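Local coordinates for CRISPR-associated protein,CRISPR-associated endonuclease Cas9 (Corynebacterium diphtheriae, PDB 6JOO) that uses a guide RNA to find complementary double-stranded DNA of invading elements and, in its natural full-length form, cuts both strands with magnesium-dependent nuclease domains, at residues 102-107 and 129-134; 177-182 and 207-212. One frame throughout, in Å; residues are numbered along the deposited sequence.

Contact 1: residues 102-107 and 129-134; sequences YPWKVR and LRHIAR. With nucleotides of chain B.
The imidazole of His-131 has Pro-103 over one face, with Arg-107, Trp-104 and an RNA phosphate spread round its edge. Pro-103 CB lies 3.7 Å from His-131 CG, close enough to the ring normal to make a CH-pi contact. At the edge of the ring, His-131 CE1 points at the indole face, 3.6 Å from Trp-104 CE2. The two planes stand at 73°, a T-shaped pair with histidine as the edge. The Arg-107 guanidinium is itself sandwiched: Trp-104 CZ3 of its own helix lies over one face, and Ile-132 CG1 over the other, 3.5 Å from Arg-107 NE. Its edge serves the histidine, with Arg-107 NH1 donating to His-131 ND1 at 3.1 Å in a fairly straight bond that stays near both planes. A chi1 of -176° sets His-131 CG anti to the backbone N, against Pro-103 CB. The axes of segments 102-107 and 129-134, on helices 102-110 and 118-134, pass 9.9 Å apart at a signed crossing angle of -108°, in the N-terminal piece of the engineered fusion. Both helices follow the long helix 56-86, the arginine-rich bridge helix of Cas9, a position consistent with the start of the helical recognition lobe. With ND1 accepting from Arg-107, the proton is probably on His-131 NE2, which donates to OP1 of U44 of chain B at 3.0 Å. Trp-104 NE1 donates to that same oxygen from 2.8 Å, so two rings from two helices grip one phosphate. Arg-107 NE is turned elsewhere, to a salt bridge with Glu-212. Further along helix 118-134, Arg-134 NE bonds back to Arg-130 O, and its guanidinium lies beside the phosphate of A46 of chain B; the modelled approach there is too short to be trusted in detail.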
loop_
_atom_site.group_PDB
_atom_site.type_symbol
_atom_site.label_atom_id
_atom_site.label_comp_id
_atom_site.label_asym_id
_atom_site.label_seq_id
_atom_site.Cartn_x
_atom_site.Cartn_y
_atom_site.Cartn_z
ATOM N N TYR A 102 38.987 15.334 -6.837
ATOM C CA TYR A 102 39.477 15.205 -8.207
ATOM C C TYR A 102 38.386 15.327 -9.266
ATOM O O TYR A 102 38.623 16.021 -10.271
ATOM C CB TYR A 102 40.240 13.881 -8.357
ATOM C CG TYR A 102 40.813 13.639 -9.739
ATOM C CD1 TYR A 102 41.965 14.290 -10.159
ATOM C CD2 TYR A 102 40.207 12.748 -10.617
ATOM C CE1 TYR A 102 42.491 14.072 -11.419
ATOM C CE2 TYR A 102 40.727 12.524 -11.879
ATOM C CZ TYR A 102 41.868 13.188 -12.273
ATOM O OH TYR A 102 42.387 12.966 -13.529
ATOM N N PRO A 103 37.207 14.704 -9.133
ATOM C CA PRO A 103 36.185 14.878 -10.177
ATOM C C PRO A 103 35.697 16.308 -10.318
ATOM O O PRO A 103 35.377 16.730 -11.435
ATOM C CB PRO A 103 35.059 13.939 -9.724
ATOM C CG PRO A 103 35.267 13.788 -8.265
ATOM C CD PRO A 103 36.746 13.762 -8.098
ATOM N N TRP A 104 35.631 17.070 -9.224
ATOM C CA TRP A 104 35.203 18.461 -9.332
ATOM C C TRP A 104 36.251 19.311 -10.040
ATOM O O TRP A 104 35.908 20.199 -10.830
ATOM C CB TRP A 104 34.897 19.034 -7.949
ATOM C CG TRP A 104 33.578 18.598 -7.397
ATOM C CD1 TRP A 104 33.364 17.652 -6.438
ATOM C CD2 TRP A 104 32.285 19.091 -7.770
ATOM N NE1 TRP A 104 32.020 17.525 -6.189
ATOM C CE2 TRP A 104 31.335 18.396 -6.995
ATOM C CE3 TRP A 104 31.838 20.050 -8.684
ATOM C CZ2 TRP A 104 29.964 18.631 -7.104
ATOM C CZ3 TRP A 104 30.475 20.281 -8.792
ATOM C CH2 TRP A 104 29.556 19.576 -8.007
ATOM N N LYS A 105 37.534 19.059 -9.768
ATOM C CA LYS A 105 38.593 19.803 -10.444
ATOM C C LYS A 105 38.604 19.507 -11.939
ATOM O O LYS A 105 38.806 20.411 -12.759
ATOM C CB LYS A 105 39.946 19.474 -9.811
ATOM C CG LYS A 105 41.148 19.718 -10.714
ATOM C CD LYS A 105 41.371 21.198 -10.985
ATOM C CE LYS A 105 42.476 21.399 -12.008
ATOM N NZ LYS A 105 42.651 22.833 -12.361
ATOM N N VAL A 106 38.375 18.248 -12.313
ATOM C CA VAL A 106 38.392 17.875 -13.725
ATOM C C VAL A 106 37.219 18.505 -14.466
ATOM O O VAL A 106 37.366 18.969 -15.605
ATOM C CB VAL A 106 38.394 16.342 -13.867
ATOM C CG1 VAL A 106 38.203 15.948 -15.316
ATOM C CG2 VAL A 106 39.690 15.763 -13.326
ATOM N N ARG A 107 36.038 18.531 -13.843
ATOM C CA ARG A 107 34.873 19.127 -14.494
ATOM C C ARG A 107 35.068 20.615 -14.744
ATOM O O ARG A 107 34.554 21.151 -15.733
ATOM C CB ARG A 107 33.618 18.896 -13.650
ATOM C CG ARG A 107 33.101 17.469 -13.672
ATOM C CD ARG A 107 31.936 17.295 -12.710
ATOM N NE ARG A 107 30.872 18.267 -12.950
ATOM C CZ ARG A 107 29.760 18.348 -12.227
ATOM N NH1 ARG A 107 29.564 17.515 -11.214
ATOM N NH2 ARG A 107 28.842 19.262 -12.512
ATOM N N LEU A 129 32.473 12.519 -16.798
ATOM C CA LEU A 129 31.167 12.006 -17.202
ATOM C C LEU A 129 30.568 11.097 -16.137
ATOM O O LEU A 129 29.372 11.192 -15.837
ATOM C CB LEU A 129 31.274 11.268 -18.536
ATOM C CG LEU A 129 31.391 12.146 -19.781
ATOM C CD1 LEU A 129 31.361 11.289 -21.037
ATOM C CD2 LEU A 129 30.283 13.189 -19.805
ATOM N N ARG A 130 31.378 10.208 -15.556
ATOM C CA ARG A 130 30.850 9.295 -14.547
ATOM C C ARG A 130 30.379 10.041 -13.304
ATOM O O ARG A 130 29.459 9.580 -12.619
ATOM C CB ARG A 130 31.897 8.247 -14.171
ATOM C CG ARG A 130 32.311 7.331 -15.313
ATOM C CD ARG A 130 33.297 6.278 -14.833
ATOM N NE ARG A 130 32.640 5.228 -14.061
ATOM C CZ ARG A 130 33.271 4.402 -13.232
ATOM N NH1 ARG A 130 34.581 4.513 -13.055
ATOM N NH2 ARG A 130 32.593 3.474 -12.572
ATOM N N HIS A 131 30.981 11.192 -13.001
ATOM C CA HIS A 131 30.582 11.939 -11.812
ATOM C C HIS A 131 29.251 12.651 -12.027
ATOM O O HIS A 131 28.369 12.614 -11.161
ATOM C CB HIS A 131 31.674 12.936 -11.425
ATOM C CG HIS A 131 31.395 13.679 -10.155
ATOM N ND1 HIS A 131 30.997 14.999 -10.135
ATOM C CD2 HIS A 131 31.459 13.287 -8.860
ATOM C CE1 HIS A 131 30.828 15.388 -8.884
ATOM N NE2 HIS A 131 31.101 14.368 -8.090
ATOM N N ILE A 132 29.088 13.310 -13.177
ATOM C CA ILE A 132 27.842 14.016 -13.466
ATOM C C ILE A 132 26.666 13.050 -13.507
ATOM O O ILE A 132 25.536 13.416 -13.157
ATOM C CB ILE A 132 27.977 14.804 -14.784
ATOM C CG1 ILE A 132 29.147 15.784 -14.690
ATOM C CG2 ILE A 132 26.687 15.540 -15.116
ATOM C CD1 ILE A 132 29.381 16.582 -15.951
ATOM N N ALA A 133 26.909 11.800 -13.911
ATOM C CA ALA A 133 25.823 10.831 -14.019
ATOM C C ALA A 133 25.217 10.494 -12.661
ATOM O O ALA A 133 24.023 10.183 -12.582
ATOM C CB ALA A 133 26.325 9.562 -14.707
ATOM N N ARG A 134 26.012 10.552 -11.589
ATOM C CA ARG A 134 25.496 10.208 -10.266
ATOM C C ARG A 134 24.591 11.304 -9.721
ATOM O O ARG A 134 23.561 11.016 -9.098
ATOM C CB ARG A 134 26.652 9.952 -9.299
ATOM C CG ARG A 134 27.884 9.325 -9.932
ATOM C CD ARG A 134 27.742 7.823 -10.144
ATOM N NE ARG A 134 28.697 7.328 -11.135
ATOM C CZ ARG A 134 29.131 6.073 -11.204
ATOM N NH1 ARG A 134 29.996 5.716 -12.145
ATOM N NH2 ARG A 134 28.712 5.177 -10.325
ATOM P P U B 44 31.091 14.617 -3.888
ATOM O OP1 U B 44 30.755 15.171 -5.222
ATOM O OP2 U B 44 30.021 14.473 -2.870
ATOM O "O5'" U B 44 31.783 13.202 -4.111
ATOM C "C5'" U B 44 32.878 13.080 -5.003
ATOM C "C4'" U B 44 33.556 11.744 -4.876
ATOM O "O4'" U B 44 34.122 11.595 -3.550
ATOM C "C3'" U B 44 32.659 10.531 -5.024
ATOM O "O3'" U B 44 32.373 10.225 -6.372
ATOM C "C2'" U B 44 33.448 9.444 -4.309
ATOM O "O2'" U B 44 34.480 8.949 -5.144
ATOM C "C1'" U B 44 34.096 10.235 -3.172
ATOM N N1 U B 44 33.367 10.097 -1.889
ATOM C C2 U B 44 33.567 8.928 -1.184
ATOM O O2 U B 44 34.291 8.030 -1.584
ATOM N N3 U B 44 32.885 8.841 0.005
ATOM C C4 U B 44 32.043 9.778 0.565
ATOM O O4 U B 44 31.508 9.539 1.655
ATOM C C5 U B 44 31.894 10.964 -0.228
ATOM C C6 U B 44 32.545 11.081 -1.395
ATOM P P A B 46 28.957 4.001 -7.423
ATOM O OP1 A B 46 28.691 3.342 -8.728
ATOM O OP2 A B 46 28.174 5.208 -7.056
ATOM O "O5'" A B 46 28.784 2.935 -6.253
ATOM C "C5'" A B 46 29.451 1.685 -6.310
ATOM C "C4'" A B 46 29.259 0.886 -5.046
ATOM O "O4'" A B 46 29.877 1.574 -3.927
ATOM C "C3'" A B 46 27.825 0.678 -4.595
ATOM O "O3'" A B 46 27.158 -0.350 -5.296
ATOM C "C2'" A B 46 27.990 0.391 -3.112
ATOM O "O2'" A B 46 28.452 -0.937 -2.912
ATOM C "C1'" A B 46 29.121 1.353 -2.754
ATOM N N9 A B 46 28.590 2.644 -2.288
ATOM C C8 A B 46 28.481 3.816 -2.993
ATOM N N7 A B 46 27.952 4.793 -2.296
ATOM C C5 A B 46 27.690 4.218 -1.061
ATOM C C6 A B 46 27.129 4.730 0.117
ATOM N N6 A B 46 26.715 5.993 0.238
ATOM N N1 A B 46 27.009 3.892 1.171
ATOM C C2 A B 46 27.425 2.626 1.041
ATOM N N3 A B 46 27.969 2.025 -0.013
ATOM C C4 A B 46 28.074 2.890 -1.040
ATOM P P C B 45 30.899 9.753 -6.785
ATOM O OP1 C B 45 30.762 9.971 -8.245
ATOM O OP2 C B 45 29.917 10.379 -5.866
ATOM O "O5'" C B 45 30.931 8.182 -6.537
ATOM C "C5'" C B 45 31.761 7.359 -7.339
ATOM C "C4'" C B 45 32.143 6.078 -6.646
ATOM O "O4'" C B 45 32.770 6.364 -5.368
ATOM C "C3'" C B 45 31.008 5.138 -6.281
ATOM O "O3'" C B 45 30.515 4.385 -7.371
ATOM C "C2'" C B 45 31.636 4.285 -5.189
ATOM O "O2'" C B 45 32.503 3.313 -5.753
ATOM C "C1'" C B 45 32.485 5.323 -4.454
ATOM N N1 C B 45 31.762 5.881 -3.293
ATOM C C2 C B 45 31.727 5.120 -2.125
ATOM O O2 C B 45 32.315 4.027 -2.113
ATOM N N3 C B 45 31.065 5.596 -1.045
ATOM C C4 C B 45 30.450 6.777 -1.104
ATOM N N4 C B 45 29.812 7.205 -0.012
ATOM C C5 C B 45 30.466 7.570 -2.289
ATOM C C6 C B 45 31.123 7.087 -3.352
#

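Contact 2: residues 177-182 and 207-212; sequences ATVGQM and SDYARE
Helix 206-219 passes the start of helix 179-184 so closely that the CA atoms of Thr-178 and Glu-212 lie 4.9 Å apart. Glu-212 supplies the polar part of the contact. Its CG is anti to the backbone N (chi1 163°) and the chain runs on extended, crossing Thr-178 at about a right angle with CB against CB at 3.7 Å. Beyond that, Glu-212 OE1 accepts from Gly-180 N at 2.9 Å, the donor coming from well above the carboxylate plane. Val-179 N is also near, 3.1 Å from Glu-212 OE1. Glu-212 OE2 makes a salt bridge with Arg-107 of helix 102-110. A carboxylate set at the N-terminus of a helix probably gains from the helix dipole as well. Thr-178 is the N-cap of that helix and forms a capping box with Gln-181: Thr-178 N donates to Gln-181 OE1 at 2.8 Å, while the return bond from Gln-181 N to Thr-178 OG1 is weak. The capped N-terminus of helix 179-184 here packs on helix 206-219 in the N-terminal piece of the fusion, probably in the helical recognition lobe of Cas9. Val-179 lies against the same carboxylate, CB 3.2 Å from Glu-212 OE1, and its CG1 comes loosely to Tyr-209 OH at 4.3 Å; Phe-158 of helix 156-169 packs on it too. Within helix 206-219, Arg-211 NH1 meets the anti lone pair of Asp-208 OD1 in a salt bridge, and Asp-208 OD2 is bonded to Ser-155.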
loop_
_atom_site.group_PDB
_atom_site.type_symbol
_atom_site.label_atom_id
_atom_site.label_comp_id
_atom_site.label_asym_id
_atom_site.label_seq_id
_atom_site.Cartn_x
_atom_site.Cartn_y
_atom_site.Cartn_z
ATOM N N ALA A 177 29.191 30.366 -16.588
ATOM C CA ALA A 177 29.821 29.525 -15.580
ATOM C C ALA A 177 29.065 28.209 -15.473
ATOM O O ALA A 177 27.842 28.203 -15.303
ATOM C CB ALA A 177 29.858 30.227 -14.221
ATOM N N THR A 178 29.792 27.101 -15.579
ATOM C CA THR A 178 29.188 25.790 -15.402
ATOM C C THR A 178 29.117 25.443 -13.916
ATOM O O THR A 178 29.756 26.078 -13.072
ATOM C CB THR A 178 29.976 24.720 -16.160
ATOM O OG1 THR A 178 31.131 24.341 -15.403
ATOM C CG2 THR A 178 30.421 25.250 -17.517
ATOM N N VAL A 179 28.321 24.418 -13.603
ATOM C CA VAL A 179 28.143 24.008 -12.212
ATOM C C VAL A 179 29.477 23.603 -11.598
ATOM O O VAL A 179 29.743 23.868 -10.420
ATOM C CB VAL A 179 27.111 22.867 -12.119
ATOM C CG1 VAL A 179 26.867 22.477 -10.669
ATOM C CG2 VAL A 179 25.811 23.264 -12.799
ATOM N N GLY A 180 30.343 22.972 -12.393
ATOM C CA GLY A 180 31.597 22.472 -11.854
ATOM C C GLY A 180 32.565 23.574 -11.470
ATOM O O GLY A 180 33.206 23.508 -10.417
ATOM N N GLN A 181 32.687 24.604 -12.310
ATOM C CA GLN A 181 33.691 25.634 -12.074
ATOM C C GLN A 181 33.276 26.646 -11.012
ATOM O O GLN A 181 34.135 27.380 -10.512
ATOM C CB GLN A 181 34.031 26.349 -13.386
ATOM C CG GLN A 181 32.828 26.827 -14.179
ATOM C CD GLN A 181 33.158 27.081 -15.640
ATOM O OE1 GLN A 181 32.402 27.738 -16.355
ATOM N NE2 GLN A 181 34.288 26.551 -16.092
HETATM N N MSE A 182 31.999 26.701 -10.648
HETATM C CA MSE A 182 31.578 27.533 -9.526
HETATM C C MSE A 182 32.014 26.893 -8.215
HETATM O O MSE A 182 32.591 27.542 -7.340
HETATM C CB MSE A 182 30.062 27.725 -9.521
HETATM C CG MSE A 182 29.475 28.256 -10.807
HETATM SE SE MSE A 182 27.597 28.712 -10.561
HETATM C CE MSE A 182 27.134 27.387 -9.207
ATOM N N SER A 207 18.840 20.273 -17.423
ATOM C CA SER A 207 19.272 21.226 -18.438
ATOM C C SER A 207 20.526 21.966 -17.992
ATOM O O SER A 207 21.409 22.249 -18.809
ATOM C CB SER A 207 18.149 22.216 -18.750
ATOM O OG SER A 207 17.883 23.055 -17.638
ATOM N N ASP A 208 20.631 22.272 -16.697
ATOM C CA ASP A 208 21.815 22.964 -16.201
ATOM C C ASP A 208 23.056 22.087 -16.331
ATOM O O ASP A 208 24.131 22.573 -16.701
ATOM C CB ASP A 208 21.604 23.397 -14.748
ATOM C CG ASP A 208 20.394 24.310 -14.571
ATOM O OD1 ASP A 208 20.011 25.012 -15.532
ATOM O OD2 ASP A 208 19.827 24.324 -13.456
ATOM N N TYR A 209 22.925 20.788 -16.039
ATOM C CA TYR A 209 24.053 19.874 -16.187
ATOM C C TYR A 209 24.364 19.599 -17.651
ATOM O O TYR A 209 25.534 19.428 -18.012
ATOM C CB TYR A 209 23.780 18.564 -15.445
ATOM C CG TYR A 209 23.970 18.675 -13.951
ATOM C CD1 TYR A 209 22.949 19.142 -13.133
ATOM C CD2 TYR A 209 25.176 18.324 -13.360
ATOM C CE1 TYR A 209 23.124 19.250 -11.769
ATOM C CE2 TYR A 209 25.361 18.431 -12.000
ATOM C CZ TYR A 209 24.332 18.894 -11.210
ATOM O OH TYR A 209 24.508 19.001 -9.853
ATOM N N ALA A 210 23.338 19.553 -18.505
ATOM C CA ALA A 210 23.581 19.396 -19.934
ATOM C C ALA A 210 24.353 20.584 -20.491
ATOM O O ALA A 210 25.174 20.430 -21.404
ATOM C CB ALA A 210 22.255 19.216 -20.672
ATOM N N ARG A 211 24.110 21.778 -19.946
ATOM C CA ARG A 211 24.847 22.958 -20.386
ATOM C C ARG A 211 26.321 22.847 -20.016
ATOM O O ARG A 211 27.195 23.235 -20.800
ATOM C CB ARG A 211 24.223 24.219 -19.781
ATOM C CG ARG A 211 24.168 25.423 -20.720
ATOM C CD ARG A 211 23.411 26.595 -20.095
ATOM N NE ARG A 211 22.091 26.198 -19.609
ATOM C CZ ARG A 211 21.763 26.095 -18.324
ATOM N NH1 ARG A 211 20.537 25.720 -17.980
ATOM N NH2 ARG A 211 22.655 26.372 -17.382
ATOM N N GLU A 212 26.618 22.313 -18.826
ATOM C CA GLU A 212 28.009 22.089 -18.444
ATOM C C GLU A 212 28.673 21.069 -19.359
ATOM O O GLU A 212 29.824 21.253 -19.773
ATOM C CB GLU A 212 28.094 21.635 -16.985
ATOM C CG GLU A 212 29.426 20.985 -16.627
ATOM C CD GLU A 212 29.649 20.869 -15.132
ATOM O OE1 GLU A 212 28.856 21.449 -14.362
ATOM O OE2 GLU A 212 30.623 20.199 -14.725
#

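Contacts 1 and 2 follow one another along the chain, yet their centres lie only 11 Å apart and they share an interface. Its polar link is the salt bridge from Arg-107 NE to Glu-212 OE2, at 2.6 Å. Glu-212 thus spends one oxygen on the helix start of contact 2 and the other on the arginine of contact 1, which in turn bonds the phosphate-binding histidine; Arg-107 is then a second-shell residue of the RNA site and Glu-212 one step behind it. Tyr-209 adds apolar packing, with its CD2 3.6 Å from Ile-132 CG2. The RNA is bound directly at contact 1, whereas the nearest atom of contact 2 stays about 5 Å from nucleic acid.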